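Local atomic coordinates of prolyl endopeptidase (Myxococcus xanthus, PDB entry 2BKL), a protein that probably hydrolyses oligopeptides on the carboxyl side of proline, and far less readily of alanine, as a serine peptidase of the S9A family. Residues Val325-Gly330 against Gly370-Asp375; Leu374-Tyr379 against Ile390-Val395; His597-Asp602 against Ala629-Ser634; Pro606-Met611 against Ala639-Arg644. All coordinates share one frame; numbering follows the deposited sequence. Where two conformers were deposited one is given.

Contact 1 (Val325-Gly330 against Gly370-Asp375); sequences VSIVGG and GLEDLD
Backbone pairing between a turn and the end of a strand joins Gly329 and Gly330 to Leu371 and Glu372, at the boundary of two neighbouring blades of the N-terminal domain. Gly329 N donates to Leu371 O over 3.0 Å, nearly straight at 168°. The same carbonyl closes a type I beta turn by accepting Leu374 N, the two donors arriving from opposite faces of its plane. One residue on, Gly330 N makes a weak bond to Glu372 O. Gly329 has a positive phi, and its CA lies only 3.1 Å from Leu374 O. In the beta-propeller, strand 321-328 is the first of its four-stranded blade, while the turn belongs to the loop leading from strand 364-365 to strand 376-383 in the next. Ile327 and Glu372 meet through aliphatic atoms, Ile327 CG2 lying 3.6 Å from Glu372 CG, which also packs against Ile327 O. The Glu372 chain then bends at chi2 (93°), and its carboxylate forms a salt bridge with Arg236. Water 1 donates to Ile327 O at 2.7 Å and only weakly to Gly370 O. Water 2 donates to Gly329 O and, at 2.8 Å, to Asp375 OD1; Asp375 OD2 bonds Ser394 OG.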
loop_
_atom_site.group_PDB
_atom_site.type_symbol
_atom_site.label_atom_id
_atom_site.label_comp_id
_atom_site.label_asym_id
_atom_site.label_seq_id
_atom_site.Cartn_x
_atom_site.Cartn_y
_atom_site.Cartn_z
ATOM N N VAL A 325 -0.899 9.900 -15.131
ATOM C CA VAL A 325 -0.353 10.518 -16.317
ATOM C C VAL A 325 1.101 10.733 -16.056
ATOM O O VAL A 325 1.477 11.314 -15.029
ATOM C CB VAL A 325 -0.966 11.901 -16.581
ATOM C CG1 VAL A 325 -0.296 12.537 -17.774
ATOM C CG2 VAL A 325 -2.432 11.789 -16.778
ATOM N N SER A 326 1.922 10.312 -17.008
ATOM C CA SER A 326 3.338 10.619 -16.971
ATOM C C SER A 326 3.766 11.282 -18.261
ATOM O O SER A 326 3.184 11.056 -19.323
ATOM C CB SER A 326 4.173 9.380 -16.723
ATOM O OG SER A 326 4.079 8.471 -17.798
ATOM N N ILE A 327 4.757 12.150 -18.171
ATOM C CA ILE A 327 5.307 12.760 -19.354
ATOM C C ILE A 327 6.612 12.058 -19.665
ATOM O O ILE A 327 7.576 12.124 -18.888
ATOM C CB ILE A 327 5.558 14.260 -19.134
ATOM C CG1 ILE A 327 4.287 14.962 -18.641
ATOM C CG2 ILE A 327 6.088 14.876 -20.416
ATOM C CD1 ILE A 327 4.478 16.445 -18.305
ATOM N N VAL A 328 6.618 11.340 -20.780
ATOM C CA VAL A 328 7.779 10.575 -21.212
ATOM C C VAL A 328 8.038 10.796 -22.682
ATOM O O VAL A 328 7.116 10.835 -23.493
ATOM C CB VAL A 328 7.589 9.073 -20.933
ATOM C CG1 VAL A 328 7.683 8.780 -19.457
ATOM C CG2 VAL A 328 6.272 8.505 -21.549
ATOM N N GLY A 329 9.297 11.009 -23.025
ATOM C CA GLY A 329 9.662 11.148 -24.421
ATOM C C GLY A 329 8.858 12.182 -25.178
ATOM O O GLY A 329 8.473 11.931 -26.325
ATOM N N GLY A 330 8.537 13.284 -24.526
ATOM C CA GLY A 330 7.824 14.373 -25.201
ATOM C C GLY A 330 6.360 14.101 -25.467
ATOM O O GLY A 330 5.735 14.804 -26.254
ATOM N N GLY A 370 9.932 6.763 -17.196
ATOM C CA GLY A 370 11.096 7.311 -17.840
ATOM C C GLY A 370 11.235 8.765 -17.500
ATOM O O GLY A 370 11.014 9.172 -16.362
ATOM N N LEU A 371 11.596 9.541 -18.502
ATOM C CA LEU A 371 11.803 10.962 -18.328
ATOM C C LEU A 371 11.228 11.706 -19.510
ATOM O O LEU A 371 11.101 11.168 -20.609
ATOM C CB LEU A 371 13.293 11.331 -18.160
ATOM C CG LEU A 371 13.994 10.895 -16.880
ATOM C CD1 LEU A 371 15.457 11.240 -16.942
ATOM C CD2 LEU A 371 13.402 11.509 -15.662
ATOM N N GLU A 372 10.954 12.987 -19.301
ATOM C CA GLU A 372 10.306 13.798 -20.307
ATOM C C GLU A 372 11.154 13.957 -21.583
ATOM O O GLU A 372 10.616 14.172 -22.659
ATOM C CB GLU A 372 9.996 15.201 -19.755
ATOM C CG GLU A 372 9.098 15.178 -18.533
ATOM C CD GLU A 372 9.845 15.156 -17.209
ATOM O OE1 GLU A 372 10.980 14.595 -17.149
ATOM O OE2 GLU A 372 9.331 15.690 -16.201
ATOM N N ASP A 373 12.478 13.847 -21.418
ATOM C CA ASP A 373 13.467 14.089 -22.472
ATOM C C ASP A 373 14.247 12.818 -22.814
ATOM O O ASP A 373 15.375 12.893 -23.368
ATOM C CB ASP A 373 14.436 15.204 -22.032
ATOM C CG ASP A 373 15.080 14.966 -20.662
ATOM O OD1 ASP A 373 14.741 14.023 -19.940
ATOM O OD2 ASP A 373 15.953 15.733 -20.164
ATOM N N LEU A 374 13.648 11.658 -22.527
ATOM C CA LEU A 374 14.225 10.340 -22.880
ATOM C C LEU A 374 13.201 9.620 -23.740
ATOM O O LEU A 374 12.038 9.521 -23.358
ATOM C CB LEU A 374 14.504 9.518 -21.626
ATOM C CG LEU A 374 15.902 9.030 -21.270
ATOM C CD1 LEU A 374 17.031 9.927 -21.807
ATOM C CD2 LEU A 374 16.002 8.837 -19.752
ATOM N N ASP A 375 13.608 9.082 -24.882
ATOM C CA ASP A 375 12.719 8.309 -25.718
ATOM C C ASP A 375 12.458 6.899 -25.199
ATOM O O ASP A 375 11.406 6.336 -25.477
ATOM C CB ASP A 375 13.282 8.203 -27.134
ATOM C CG ASP A 375 12.336 7.500 -28.068
ATOM O OD1 ASP A 375 11.227 8.041 -28.292
ATOM O OD2 ASP A 375 12.607 6.401 -28.592
HETATM O O HOH W 1 8.366 11.225 -16.463
HETATM O O HOH W 2 10.635 10.694 -27.809
#

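Contact 2 (Leu374-Tyr379 against Ile390-Val395); sequences LDDAYY and IYKTSV
Strands 376-379 and 390-394 run antiparallel, their axes 4.6 Å apart at closest approach and their directions 148° apart. Ala377 with Thr393 and Tyr379 with Tyr391 are hydrogen-bonded pairs, while Asp376 with Ser394 and Tyr378 with Lys392 are non-hydrogen-bonded ones. A further backbone bond runs from Val395 N to Asp375 O (2.9 Å). These are the two central strands of one propeller blade, joined as a beta hairpin.

On the side of Tyr379, Tyr391 and Thr393, the two tyrosine rings lie near parallel, at 17°, but slid so far that they barely overlap. Tyr379 OH sits over one face of the Tyr391 ring, offset toward its rim, and Tyr379 CE1 approaches Tyr391 CB to 3.5 Å. Thr393 CG2 meets the edge of the Tyr379 ring. On the other side, Lys392 lies beside Tyr378 and points the same way, its CB 3.7 Å from Tyr378 CE2. With CG anti to the backbone N (chi1 178°) and an extended chain beyond, Lys392 brings CE to 3.4 Å from Asp376 OD1, yet NZ stays 4.2 Å from Asp376 OD2.

Ser394 OG donates to the syn lone pair of Asp375 OD2 at 2.7 Å and is also bonded to Thr397 N, while Asp375 OD1 is bonded to Ser396 OG. Hydroxyls thus engage both carboxylate oxygens, which would favour an ionised Asp375; for Asp376 and Lys392 the attraction is probably a longer-range one, and each also has a long, weak ion pair, Asp376 with Arg77 and Lys392 with Glu102.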
loop_
_atom_site.group_PDB
_atom_site.type_symbol
_atom_site.label_atom_id
_atom_site.label_comp_id
_atom_site.label_asym_id
_atom_site.label_seq_id
_atom_site.Cartn_x
_atom_site.Cartn_y
_atom_site.Cartn_z
ATOM N N LEU A 374 13.648 11.658 -22.527
ATOM C CA LEU A 374 14.225 10.340 -22.880
ATOM C C LEU A 374 13.201 9.620 -23.740
ATOM O O LEU A 374 12.038 9.521 -23.358
ATOM C CB LEU A 374 14.504 9.518 -21.626
ATOM C CG LEU A 374 15.902 9.030 -21.270
ATOM C CD1 LEU A 374 17.031 9.927 -21.807
ATOM C CD2 LEU A 374 16.002 8.837 -19.752
ATOM N N ASP A 375 13.608 9.082 -24.882
ATOM C CA ASP A 375 12.719 8.309 -25.718
ATOM C C ASP A 375 12.458 6.899 -25.199
ATOM O O ASP A 375 11.406 6.336 -25.477
ATOM C CB ASP A 375 13.282 8.203 -27.134
ATOM C CG ASP A 375 12.336 7.500 -28.068
ATOM O OD1 ASP A 375 11.227 8.041 -28.292
ATOM O OD2 ASP A 375 12.607 6.401 -28.592
ATOM N N ASP A 376 13.413 6.312 -24.494
ATOM C CA ASP A 376 13.199 4.993 -23.906
ATOM C C ASP A 376 12.358 5.107 -22.633
ATOM O O ASP A 376 12.703 5.869 -21.735
ATOM C CB ASP A 376 14.517 4.325 -23.505
ATOM C CG ASP A 376 15.441 4.098 -24.671
ATOM O OD1 ASP A 376 14.976 3.629 -25.741
ATOM O OD2 ASP A 376 16.661 4.364 -24.561
ATOM N N ALA A 377 11.288 4.317 -22.541
ATOM C CA ALA A 377 10.448 4.252 -21.353
ATOM C C ALA A 377 10.138 2.804 -21.044
ATOM O O ALA A 377 9.990 2.010 -21.969
ATOM C CB ALA A 377 9.159 5.011 -21.532
ATOM N N TYR A 378 9.968 2.469 -19.774
ATOM C CA TYR A 378 9.802 1.099 -19.356
ATOM C C TYR A 378 8.447 0.899 -18.737
ATOM O O TYR A 378 7.865 1.829 -18.165
ATOM C CB TYR A 378 10.889 0.734 -18.326
ATOM C CG TYR A 378 12.303 0.807 -18.830
ATOM C CD1 TYR A 378 12.947 2.023 -18.922
ATOM C CD2 TYR A 378 12.995 -0.333 -19.189
ATOM C CE1 TYR A 378 14.251 2.098 -19.393
ATOM C CE2 TYR A 378 14.293 -0.263 -19.642
ATOM C CZ TYR A 378 14.895 0.947 -19.742
ATOM O OH TYR A 378 16.195 1.029 -20.200
ATOM N N TYR A 379 7.914 -0.313 -18.842
ATOM C CA TYR A 379 6.762 -0.659 -18.046
ATOM C C TYR A 379 6.885 -2.076 -17.535
ATOM O O TYR A 379 7.607 -2.910 -18.098
ATOM C CB TYR A 379 5.441 -0.458 -18.805
ATOM C CG TYR A 379 5.094 -1.498 -19.843
ATOM C CD1 TYR A 379 5.489 -1.356 -21.157
ATOM C CD2 TYR A 379 4.316 -2.610 -19.514
ATOM C CE1 TYR A 379 5.128 -2.325 -22.139
ATOM C CE2 TYR A 379 3.970 -3.548 -20.459
ATOM C CZ TYR A 379 4.410 -3.403 -21.769
ATOM O OH TYR A 379 4.012 -4.355 -22.690
ATOM N N ILE A 390 9.592 -6.784 -17.474
ATOM C CA ILE A 390 9.783 -5.393 -17.800
ATOM C C ILE A 390 10.055 -5.249 -19.271
ATOM O O ILE A 390 10.886 -5.949 -19.817
ATOM C CB ILE A 390 10.942 -4.794 -17.007
ATOM C CG1 ILE A 390 10.703 -4.940 -15.506
ATOM C CG2 ILE A 390 11.155 -3.336 -17.420
ATOM C CD1 ILE A 390 11.902 -4.514 -14.703
ATOM N N TYR A 391 9.335 -4.337 -19.906
ATOM C CA TYR A 391 9.507 -4.014 -21.310
ATOM C C TYR A 391 10.133 -2.646 -21.466
ATOM O O TYR A 391 9.795 -1.700 -20.746
ATOM C CB TYR A 391 8.152 -4.077 -22.044
ATOM C CG TYR A 391 7.680 -5.497 -22.165
ATOM C CD1 TYR A 391 6.993 -6.097 -21.128
ATOM C CD2 TYR A 391 7.937 -6.236 -23.290
ATOM C CE1 TYR A 391 6.608 -7.393 -21.191
ATOM C CE2 TYR A 391 7.522 -7.569 -23.386
ATOM C CZ TYR A 391 6.863 -8.125 -22.315
ATOM O OH TYR A 391 6.421 -9.431 -22.365
ATOM N N LYS A 392 11.049 -2.547 -22.420
ATOM C CA LYS A 392 11.647 -1.284 -22.798
ATOM C C LYS A 392 10.996 -0.886 -24.115
ATOM O O LYS A 392 10.976 -1.657 -25.078
ATOM C CB LYS A 392 13.159 -1.424 -22.950
ATOM C CG LYS A 392 13.866 -0.146 -23.398
ATOM C CD LYS A 392 15.380 -0.347 -23.483
ATOM C CE LYS A 392 16.042 0.675 -24.360
ATOM N NZ LYS A 392 17.434 0.281 -24.694
ATOM N N THR A 393 10.450 0.323 -24.154
ATOM C CA THR A 393 9.716 0.785 -25.313
ATOM C C THR A 393 10.253 2.124 -25.784
ATOM O O THR A 393 10.828 2.876 -25.009
ATOM C CB THR A 393 8.204 0.916 -25.014
ATOM O OG1 THR A 393 7.951 2.100 -24.227
ATOM C CG2 THR A 393 7.671 -0.200 -24.149
ATOM N N SER A 394 10.073 2.401 -27.067
ATOM C CA SER A 394 10.312 3.717 -27.610
ATOM C C SER A 394 9.005 4.494 -27.623
ATOM O O SER A 394 8.006 4.061 -28.161
ATOM C CB SER A 394 10.837 3.621 -29.045
ATOM O OG SER A 394 10.724 4.881 -29.702
ATOM N N VAL A 395 9.016 5.664 -27.019
ATOM C CA VAL A 395 7.827 6.485 -26.974
ATOM C C VAL A 395 7.478 6.984 -28.371
ATOM O O VAL A 395 6.304 7.009 -28.751
ATOM C CB VAL A 395 7.997 7.678 -26.003
ATOM C CG1 VAL A 395 6.767 8.575 -26.033
ATOM C CG2 VAL A 395 8.216 7.189 -24.588
#

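Contact 3 (His597-Asp602 against Ala629-Ser634); sequences HHVRPD and AAVQNS
Val599 supplies most of the apolar contact, directing both methyl groups at the end of helix 622-632. Its CG2 lies 4.1 Å from Ala630 CB, while CG1, anti to the backbone N (chi1 -177°), lies 3.7 Å from Ala630 O. The same methyl comes within 4.3 Å of Val631 CG2 and 3.9 Å of Ser634 OG. Val599 is the centre of an inverse gamma turn, and its side chain also touches Thr544 of helix 534-545. In the alpha/beta-hydrolase fold of this domain, segment 597-602 belongs to the loop running into strand 607-613, and the helix it meets is the connection from that strand to strand 641-646.

A water bridges the segments: water 3 donates one proton to Val599 O at 2.8 Å and the other to Ser634 OG at 2.7 Å. Ser634 OG also packs against Pro601 CA, and close by Arg600 O is bonded to Tyr605 OH.

Within segment 629-634, side-chain and backbone bonds gather at the end of the helix. Ala629 O accepts both Asn633 N and Asn633 ND2, the latter at 2.9 Å and lying with its acceptor close to the amide plane. Ser634 N bonds back to Val631 O.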
loop_
_atom_site.group_PDB
_atom_site.type_symbol
_atom_site.label_atom_id
_atom_site.label_comp_id
_atom_site.label_asym_id
_atom_site.label_seq_id
_atom_site.Cartn_x
_atom_site.Cartn_y
_atom_site.Cartn_z
ATOM N N HIS A 597 -16.161 -3.921 19.005
ATOM C CA HIS A 597 -17.411 -3.710 19.737
ATOM C C HIS A 597 -18.548 -4.608 19.284
ATOM O O HIS A 597 -19.689 -4.441 19.737
ATOM C CB HIS A 597 -17.828 -2.239 19.642
ATOM C CG HIS A 597 -16.814 -1.325 20.214
ATOM N ND1 HIS A 597 -15.854 -0.699 19.440
ATOM C CD2 HIS A 597 -16.590 -0.936 21.493
ATOM C CE1 HIS A 597 -15.066 0.013 20.225
ATOM N NE2 HIS A 597 -15.499 -0.099 21.477
ATOM N N HIS A 598 -18.241 -5.580 18.428
ATOM C CA HIS A 598 -19.264 -6.463 17.883
ATOM C C HIS A 598 -18.929 -7.935 17.959
ATOM O O HIS A 598 -19.449 -8.756 17.180
ATOM C CB HIS A 598 -19.609 -6.025 16.464
ATOM C CG HIS A 598 -20.375 -4.738 16.432
ATOM N ND1 HIS A 598 -21.749 -4.674 16.583
ATOM C CD2 HIS A 598 -19.946 -3.455 16.348
ATOM C CE1 HIS A 598 -22.126 -3.406 16.561
ATOM N NE2 HIS A 598 -21.052 -2.648 16.433
ATOM N N VAL A 599 -18.089 -8.288 18.926
ATOM C CA VAL A 599 -17.818 -9.711 19.219
ATOM C C VAL A 599 -18.952 -10.211 20.131
ATOM O O VAL A 599 -18.840 -10.167 21.345
ATOM C CB VAL A 599 -16.429 -9.932 19.814
ATOM C CG1 VAL A 599 -16.150 -11.401 20.043
ATOM C CG2 VAL A 599 -15.354 -9.307 18.919
ATOM N N ARG A 600 -20.070 -10.578 19.523
ATOM C CA ARG A 600 -21.234 -11.045 20.297
ATOM C C ARG A 600 -20.936 -12.375 20.960
ATOM O O ARG A 600 -20.236 -13.199 20.405
ATOM C CB ARG A 600 -22.441 -11.194 19.400
ATOM C CG ARG A 600 -22.974 -9.872 18.823
ATOM C CD ARG A 600 -24.084 -10.029 17.773
ATOM N NE ARG A 600 -23.958 -11.318 17.103
ATOM C CZ ARG A 600 -23.967 -11.534 15.794
ATOM N NH1 ARG A 600 -24.156 -10.538 14.915
ATOM N NH2 ARG A 600 -23.810 -12.783 15.354
ATOM N N PRO A 601 -21.492 -12.614 22.148
ATOM C CA PRO A 601 -21.287 -13.880 22.831
ATOM C C PRO A 601 -22.164 -14.980 22.257
ATOM O O PRO A 601 -23.149 -14.733 21.554
ATOM C CB PRO A 601 -21.692 -13.563 24.259
ATOM C CG PRO A 601 -22.779 -12.527 24.091
ATOM C CD PRO A 601 -22.291 -11.674 22.950
ATOM N N ASP A 602 -21.814 -16.210 22.602
ATOM C CA ASP A 602 -22.600 -17.400 22.261
ATOM C C ASP A 602 -22.649 -17.616 20.760
ATOM O O ASP A 602 -23.622 -18.144 20.230
ATOM C CB ASP A 602 -24.004 -17.339 22.864
ATOM C CG ASP A 602 -23.989 -16.922 24.317
ATOM O OD1 ASP A 602 -23.187 -17.494 25.111
ATOM O OD2 ASP A 602 -24.670 -15.962 24.752
ATOM N N ALA A 629 -8.122 -10.854 22.327
ATOM C CA ALA A 629 -8.630 -11.096 23.662
ATOM C C ALA A 629 -10.138 -11.270 23.683
ATOM O O ALA A 629 -10.656 -12.197 24.296
ATOM C CB ALA A 629 -8.242 -9.968 24.580
ATOM N N ALA A 630 -10.841 -10.433 22.933
ATOM C CA ALA A 630 -12.302 -10.505 22.861
ATOM C C ALA A 630 -12.771 -11.829 22.224
ATOM O O ALA A 630 -13.716 -12.451 22.680
ATOM C CB ALA A 630 -12.837 -9.308 22.101
ATOM N N VAL A 631 -12.087 -12.266 21.178
ATOM C CA VAL A 631 -12.463 -13.496 20.492
ATOM C C VAL A 631 -12.130 -14.743 21.344
ATOM O O VAL A 631 -12.947 -15.669 21.458
ATOM C CB VAL A 631 -11.823 -13.553 19.093
ATOM C CG1 VAL A 631 -12.052 -14.890 18.444
ATOM C CG2 VAL A 631 -12.377 -12.436 18.225
ATOM N N GLN A 632 -10.934 -14.769 21.938
ATOM C CA GLN A 632 -10.526 -15.904 22.774
ATOM C C GLN A 632 -11.500 -16.111 23.918
ATOM O O GLN A 632 -11.814 -17.234 24.264
ATOM C CB GLN A 632 -9.119 -15.712 23.366
ATOM C CG GLN A 632 -8.018 -15.822 22.322
ATOM C CD GLN A 632 -6.636 -15.593 22.868
ATOM O OE1 GLN A 632 -6.466 -15.058 23.957
ATOM N NE2 GLN A 632 -5.622 -15.971 22.084
ATOM N N ASN A 633 -11.989 -15.015 24.482
ATOM C CA ASN A 633 -12.799 -15.055 25.677
ATOM C C ASN A 633 -14.279 -14.940 25.419
ATOM O O ASN A 633 -15.060 -14.802 26.371
ATOM C CB ASN A 633 -12.289 -13.992 26.641
ATOM C CG ASN A 633 -10.919 -14.375 27.190
ATOM O OD1 ASN A 633 -10.818 -15.266 28.031
ATOM N ND2 ASN A 633 -9.867 -13.789 26.631
ATOM N N SER A 634 -14.695 -15.022 24.151
ATOM C CA SER A 634 -16.112 -14.897 23.826
ATOM C C SER A 634 -16.816 -16.171 24.261
ATOM O O SER A 634 -16.431 -17.254 23.816
ATOM C CB SER A 634 -16.331 -14.659 22.336
ATOM O OG SER A 634 -17.677 -14.311 22.094
HETATM O O HOH W 3 -18.149 -11.945 23.377
#

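Contact 4 (Pro606-Met611 against Ala639-Arg644); sequences PALLMM and ATALLR
Leu608 and Ala641 open a parallel pairing in which the axes of strands 607-611 and 641-644 approach to 4.7 Å, their directions differing by 11°. Four backbone bonds link them. Thr640 O accepts Leu608 N at 2.9 Å, and Leu608 O in turn accepts Leu642 N. Farther along, Met610 N bonds to Leu642 O at 2.8 Å and Arg644 N to Met610 O at 2.9 Å. These last two donors approach almost along the C=O axis, whereas the first two stand tilted 27° from the carbonyl plane. Water 4 lies 2.9 Å from Pro606 O and 3.2 Å from Thr640 O, but its two protons cannot serve every acceptor nearby, so neither bond is settled. On the other edge of strand 607-611, Ala607, Leu609 and Met611 make backbone bonds with strand 552-556 and its approach, while Ala641 O accepts Gln632 NE2 from the crossover helix. The buried Arg644 is extended from CG to NE, and NE forms a salt bridge with Asp666; NH1 forms another with Glu646.

Leu609 CD1 rests on Leu642 CB at 4.1 Å, on the side where helix 657-674 packs through Phe670 on Leu609 and Ser663 on Arg644. Leu608, Ala641 and Leu643 face the other way, onto helix 622-632, which completes a beta-alpha-beta crossover at the 641-646 edge of the eight-stranded hydrolase sheet.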
loop_
_atom_site.group_PDB
_atom_site.type_symbol
_atom_site.label_atom_id
_atom_site.label_comp_id
_atom_site.label_asym_id
_atom_site.label_seq_id
_atom_site.Cartn_x
_atom_site.Cartn_y
_atom_site.Cartn_z
ATOM N N PRO A 606 -15.342 -18.122 13.157
ATOM C CA PRO A 606 -14.288 -18.746 12.363
ATOM C C PRO A 606 -12.995 -18.815 13.150
ATOM O O PRO A 606 -12.741 -17.970 14.013
ATOM C CB PRO A 606 -14.109 -17.778 11.180
ATOM C CG PRO A 606 -15.263 -16.902 11.175
ATOM C CD PRO A 606 -15.862 -16.904 12.523
ATOM N N ALA A 607 -12.145 -19.772 12.830
ATOM C CA ALA A 607 -10.770 -19.786 13.346
ATOM C C ALA A 607 -10.073 -18.483 12.946
ATOM O O ALA A 607 -10.292 -18.004 11.838
ATOM C CB ALA A 607 -10.016 -20.996 12.808
ATOM N N LEU A 608 -9.223 -17.939 13.815
ATOM C CA LEU A 608 -8.620 -16.644 13.611
ATOM C C LEU A 608 -7.123 -16.698 13.788
ATOM O O LEU A 608 -6.644 -17.183 14.820
ATOM C CB LEU A 608 -9.231 -15.642 14.580
ATOM C CG LEU A 608 -8.662 -14.243 14.628
ATOM C CD1 LEU A 608 -8.863 -13.553 13.271
ATOM C CD2 LEU A 608 -9.328 -13.416 15.735
ATOM N N LEU A 609 -6.373 -16.220 12.793
ATOM C CA LEU A 609 -4.938 -15.988 12.908
ATOM C C LEU A 609 -4.675 -14.488 12.719
ATOM O O LEU A 609 -4.924 -13.938 11.656
ATOM C CB LEU A 609 -4.161 -16.787 11.865
ATOM C CG LEU A 609 -2.647 -16.576 11.768
ATOM C CD1 LEU A 609 -1.967 -16.836 13.109
ATOM C CD2 LEU A 609 -2.021 -17.423 10.661
ATOM N N MET A 610 -4.195 -13.838 13.779
ATOM C CA MET A 610 -3.875 -12.413 13.786
ATOM C C MET A 610 -2.397 -12.314 13.468
ATOM O O MET A 610 -1.556 -12.817 14.238
ATOM C CB MET A 610 -4.004 -11.891 15.211
ATOM C CG MET A 610 -5.280 -11.318 15.779
ATOM S SD MET A 610 -6.627 -11.127 14.745
ATOM C CE MET A 610 -6.941 -9.380 15.091
ATOM N N MET A 611 -2.042 -11.618 12.415
ATOM C CA MET A 611 -0.649 -11.445 12.023
ATOM C C MET A 611 -0.207 -10.030 12.328
ATOM O O MET A 611 -0.411 -9.083 11.552
ATOM C CB MET A 611 -0.417 -11.785 10.572
ATOM C CG MET A 611 -1.027 -13.082 10.219
ATOM S SD MET A 611 -0.440 -14.081 8.852
ATOM C CE MET A 611 1.371 -14.187 9.110
ATOM N N ALA A 639 -13.454 -22.075 18.464
ATOM C CA ALA A 639 -12.461 -21.986 17.399
ATOM C C ALA A 639 -11.196 -21.301 17.871
ATOM O O ALA A 639 -11.228 -20.391 18.714
ATOM C CB ALA A 639 -13.033 -21.238 16.210
ATOM N N THR A 640 -10.075 -21.741 17.308
ATOM C CA THR A 640 -8.777 -21.219 17.672
ATOM C C THR A 640 -8.693 -19.734 17.341
ATOM O O THR A 640 -9.303 -19.282 16.370
ATOM C CB THR A 640 -7.662 -21.970 16.961
ATOM O OG1 THR A 640 -7.812 -23.390 17.108
ATOM C CG2 THR A 640 -6.357 -21.697 17.652
ATOM N N ALA A 641 -7.967 -18.979 18.154
ATOM C CA ALA A 641 -7.728 -17.550 17.899
ATOM C C ALA A 641 -6.311 -17.261 18.372
ATOM O O ALA A 641 -6.040 -17.374 19.560
ATOM C CB ALA A 641 -8.748 -16.692 18.626
ATOM N N LEU A 642 -5.408 -16.947 17.446
ATOM C CA LEU A 642 -3.982 -16.860 17.698
ATOM C C LEU A 642 -3.465 -15.487 17.389
ATOM O O LEU A 642 -3.868 -14.911 16.379
ATOM C CB LEU A 642 -3.232 -17.896 16.840
ATOM C CG LEU A 642 -3.661 -19.356 16.992
ATOM C CD1 LEU A 642 -2.954 -20.246 16.003
ATOM C CD2 LEU A 642 -3.421 -19.857 18.391
ATOM N N LEU A 643 -2.569 -14.969 18.222
ATOM C CA LEU A 643 -1.877 -13.727 17.966
ATOM C C LEU A 643 -0.402 -14.022 17.703
ATOM O O LEU A 643 0.344 -14.350 18.613
ATOM C CB LEU A 643 -2.037 -12.766 19.163
ATOM C CG LEU A 643 -1.270 -11.440 19.061
ATOM C CD1 LEU A 643 -1.768 -10.571 17.926
ATOM C CD2 LEU A 643 -1.357 -10.663 20.379
ATOM N N ARG A 644 0.005 -13.914 16.450
ATOM C CA ARG A 644 1.381 -14.095 16.028
ATOM C C ARG A 644 2.060 -12.734 15.862
ATOM O O ARG A 644 1.581 -11.921 15.069
ATOM C CB ARG A 644 1.366 -14.820 14.712
ATOM C CG ARG A 644 2.734 -15.213 14.159
ATOM C CD ARG A 644 2.655 -15.598 12.695
ATOM N NE ARG A 644 3.878 -16.143 12.156
ATOM C CZ ARG A 644 4.908 -15.432 11.705
ATOM N NH1 ARG A 644 4.918 -14.118 11.721
ATOM N NH2 ARG A 644 5.960 -16.078 11.236
HETATM O O HOH W 4 -12.093 -17.822 16.819
#

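How the contacts relate
Contacts 1 and 2 adjoin in the propeller, their centres 9 Å apart; they share Leu374 and Asp375, and Val328 O packs on Val395 CG1 at 3.4 Å. Contacts 3 and 4 adjoin in the hydrolase domain, 13 Å between centres, and their segments alternate along the chain: helix 622-632 belongs to one and the two strands it connects to the other, with Val631 CG1 3.8 Å from Ala641 CB. The two groups lie on opposite sides of the chain's centre, the centres of contacts 1 and 3 being about 55 Å apart. Met611's side chain is about 13 Å from the bound benzyloxycarbonyl-Ala-Pro, and Asp616 and His651, probably triad partners of Ser533, follow the strands of contact 4.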